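Local coordinates for protein polysaccharide deacetylase (Ammonifex degensii, PDB 4WCJ) that probably removes N-acetyl groups from a poly-beta-1,6-N-acetyl-D-glucosamine-type polysaccharide as a zinc-binding family 4 carbohydrate esterase, at residues H107-L112 against V147-C152. Residues are numbered along the deposited sequence; the frame is centred on the assembly and turned at random.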
ATOM      1  N   HIS A 107      15.259  -5.601   3.644  1.00 33.41           N
ATOM      2  CA  HIS A 107      15.688  -4.334   4.221  1.00 35.53           C
ATOM      3  C   HIS A 107      14.608  -3.577   4.996  1.00 35.09           C
ATOM      4  O   HIS A 107      14.887  -3.034   6.057  1.00 38.64           O
ATOM      5  CB  HIS A 107      16.243  -3.430   3.118  1.00 36.12           C
ATOM      6  CG  HIS A 107      17.419  -4.009   2.393  1.00 40.54           C
ATOM      7  ND1 HIS A 107      18.528  -4.508   3.046  1.00 44.66           N
ATOM      8  CD2 HIS A 107      17.669  -4.152   1.068  1.00 42.62           C
ATOM      9  CE1 HIS A 107      19.404  -4.939   2.157  1.00 47.56           C
ATOM     10  NE2 HIS A 107      18.909  -4.732   0.949  1.00 47.07           N
ATOM     11  N   ALA A 108      13.389  -3.509   4.465  1.00 34.39           N
ATOM     12  CA  ALA A 108      12.329  -2.782   5.158  1.00 33.06           C
ATOM     13  C   ALA A 108      11.855  -3.516   6.413  1.00 30.72           C
ATOM     14  O   ALA A 108      11.718  -2.921   7.486  1.00 33.71           O
ATOM     15  CB  ALA A 108      11.153  -2.534   4.218  1.00 33.54           C
ATOM     16  N   PHE A 109      11.605  -4.815   6.273  1.00 28.28           N
ATOM     17  CA  PHE A 109      11.042  -5.621   7.360  1.00 30.02           C
ATOM     18  C   PHE A 109      11.840  -5.587   8.681  1.00 35.00           C
ATOM     19  O   PHE A 109      11.228  -5.470   9.748  1.00 38.37           O
ATOM     20  CB  PHE A 109      10.871  -7.072   6.890  1.00 29.37           C
ATOM     21  CG  PHE A 109      10.261  -7.989   7.929  1.00 33.53           C
ATOM     22  CD1 PHE A 109       9.067  -7.661   8.552  1.00 34.60           C
ATOM     23  CD2 PHE A 109      10.863  -9.195   8.246  1.00 33.88           C
ATOM     24  CE1 PHE A 109       8.501  -8.496   9.491  1.00 34.49           C
ATOM     25  CE2 PHE A 109      10.296 -10.048   9.183  1.00 37.18           C
ATOM     26  CZ  PHE A 109       9.113  -9.698   9.809  1.00 36.84           C
ATOM     27  N   PRO A 110      13.187  -5.702   8.631  1.00 36.57           N
ATOM     28  CA  PRO A 110      13.919  -5.623   9.905  1.00 41.99           C
ATOM     29  C   PRO A 110      13.758  -4.274  10.609  1.00 42.89           C
ATOM     30  O   PRO A 110      13.647  -4.234  11.840  1.00 40.01           O
ATOM     31  CB  PRO A 110      15.377  -5.845   9.488  1.00 42.28           C
ATOM     32  CG  PRO A 110      15.282  -6.638   8.220  1.00 40.87           C
ATOM     33  CD  PRO A 110      14.082  -6.077   7.520  1.00 36.62           C
ATOM     34  N   VAL A 111      13.741  -3.198   9.829  1.00 43.88           N
ATOM     35  CA  VAL A 111      13.522  -1.853  10.356  1.00 43.45           C
ATOM     36  C   VAL A 111      12.157  -1.774  11.034  1.00 38.93           C
ATOM     37  O   VAL A 111      12.042  -1.289  12.159  1.00 38.97           O
ATOM     38  CB  VAL A 111      13.607  -0.772   9.236  1.00 38.59           C
ATOM     39  CG1 VAL A 111      13.156   0.575   9.760  1.00 39.57           C
ATOM     40  CG2 VAL A 111      15.018  -0.681   8.669  1.00 39.11           C
ATOM     41  N   LEU A 112      11.130  -2.264  10.337  1.00 36.75           N
ATOM     42  CA  LEU A 112       9.758  -2.252  10.833  1.00 36.31           C
ATOM     43  C   LEU A 112       9.582  -3.144  12.058  1.00 38.01           C
ATOM     44  O   LEU A 112       8.856  -2.801  12.992  1.00 40.07           O
ATOM     45  CB  LEU A 112       8.795  -2.704   9.736  1.00 35.60           C
ATOM     46  CG  LEU A 112       8.728  -1.727   8.565  1.00 36.50           C
ATOM     47  CD1 LEU A 112       8.172  -2.403   7.307  1.00 33.49           C
ATOM     48  CD2 LEU A 112       7.886  -0.512   8.947  1.00 40.76           C
ATOM     49  N   VAL A 147       3.991 -11.971   7.478  1.00 25.97           N
ATOM     50  CA  VAL A 147       2.632 -12.062   8.009  1.00 27.66           C
ATOM     51  C   VAL A 147       2.635 -12.726   9.399  1.00 27.90           C
ATOM     52  O   VAL A 147       1.931 -12.295  10.318  1.00 27.92           O
ATOM     53  CB  VAL A 147       1.705 -12.834   7.035  1.00 27.78           C
ATOM     54  CG1 VAL A 147       0.375 -13.139   7.673  1.00 26.92           C
ATOM     55  CG2 VAL A 147       1.486 -12.029   5.761  1.00 26.51           C
ATOM     56  N   ALA A 148       3.458 -13.756   9.574  1.00 29.36           N
ATOM     57  CA  ALA A 148       3.527 -14.466  10.851  1.00 30.30           C
ATOM     58  C   ALA A 148       3.977 -13.606  12.036  1.00 29.49           C
ATOM     59  O   ALA A 148       3.760 -13.977  13.202  1.00 29.47           O
ATOM     60  CB  ALA A 148       4.451 -15.678  10.718  1.00 30.17           C
ATOM     61  N   SER A 149       4.614 -12.474  11.749  1.00 30.70           N
ATOM     62  CA  SER A 149       5.082 -11.584  12.807  1.00 29.96           C
ATOM     63  C   SER A 149       3.902 -10.812  13.380  1.00 29.70           C
ATOM     64  O   SER A 149       4.017 -10.179  14.429  1.00 31.85           O
ATOM     65  CB  SER A 149       6.155 -10.611  12.288  1.00 29.67           C
ATOM     66  OG  SER A 149       5.628  -9.681  11.350  1.00 31.35           O
ATOM     67  N   GLY A 150       2.776 -10.855  12.672  1.00 29.69           N
ATOM     68  CA  GLY A 150       1.606 -10.091  13.059  1.00 29.69           C
ATOM     69  C   GLY A 150       1.653  -8.636  12.623  1.00 32.72           C
ATOM     70  O   GLY A 150       0.716  -7.885  12.879  1.00 35.01           O
ATOM     71  N   LEU A 151       2.747  -8.240  11.971  1.00 34.03           N
ATOM     72  CA  LEU A 151       2.966  -6.843  11.580  1.00 34.70           C
ATOM     73  C   LEU A 151       2.536  -6.563  10.153  1.00 32.94           C
ATOM     74  O   LEU A 151       2.187  -5.423   9.810  1.00 35.54           O
ATOM     75  CB  LEU A 151       4.441  -6.466  11.731  1.00 36.76           C
ATOM     76  CG  LEU A 151       5.010  -6.377  13.147  1.00 34.17           C
ATOM     77  CD1 LEU A 151       6.484  -6.056  13.091  1.00 37.05           C
ATOM     78  CD2 LEU A 151       4.262  -5.332  13.954  1.00 34.59           C
ATOM     79  N   CYS A 152       2.603  -7.593   9.316  1.00 28.73           N
ATOM     80  CA  CYS A 152       2.347  -7.433   7.885  1.00 29.63           C
ATOM     81  C   CYS A 152       0.974  -7.963   7.509  1.00 30.30           C
ATOM     82  O   CYS A 152       0.651  -9.124   7.771  1.00 29.46           O
ATOM     83  CB  CYS A 152       3.418  -8.159   7.060  1.00 27.90           C
ATOM     84  SG  CYS A 152       3.204  -8.015   5.236  1.00 27.43           S
TER
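Phe109 meets Ser149 with the edge of its ring: Ser149 CB lies in the ring plane, 4.0 Å from Phe109 CZ, and Ser149 OG sits near that plane, 3.6 Å from Phe109 CE1. No atom of 147-152 stacks on either face of the ring; Phe119 of strand 119-123 and Met146 of helix 140-148 also touch this side chain. The ring reaches across because CG stands anti to the backbone N (chi1 -179°), which carries its far end closer to Ser149 than the CA-CB bond alone would suggest.

The second touch is looser: a methyl group, Leu151 CD1, lies 4.0 Å from the carbonyl oxygen Leu112 O. No hydrogen bond joins the segments, and the 144 Å² buried in total, counting both sides, indicates a modest, mainly van der Waals contact.

The serine hydroxyl bridges helix and turn. Ser149 OG donates to Met146 O on helix 140-148 and accepts from Leu151 N over 3.3 Å at 155°, the latter bond forming an ST turn. Gly150, with phi 81°, is the first residue to leave helical angles. The chain then enters strand 152-156, and a backbone bond ties Leu151 to Phe119.

Phe119 touches Phe109 and Leu112 from one segment and Cys152 from the other. Strands 91-99, 119-123 and 152-156 are adjacent and parallel, with helices 102-114 and 140-148 in their connections; away from the zinc site, the contact thus joins two consecutive beta-alpha-beta crossovers of the beta/alpha barrel of family 4 carbohydrate esterases.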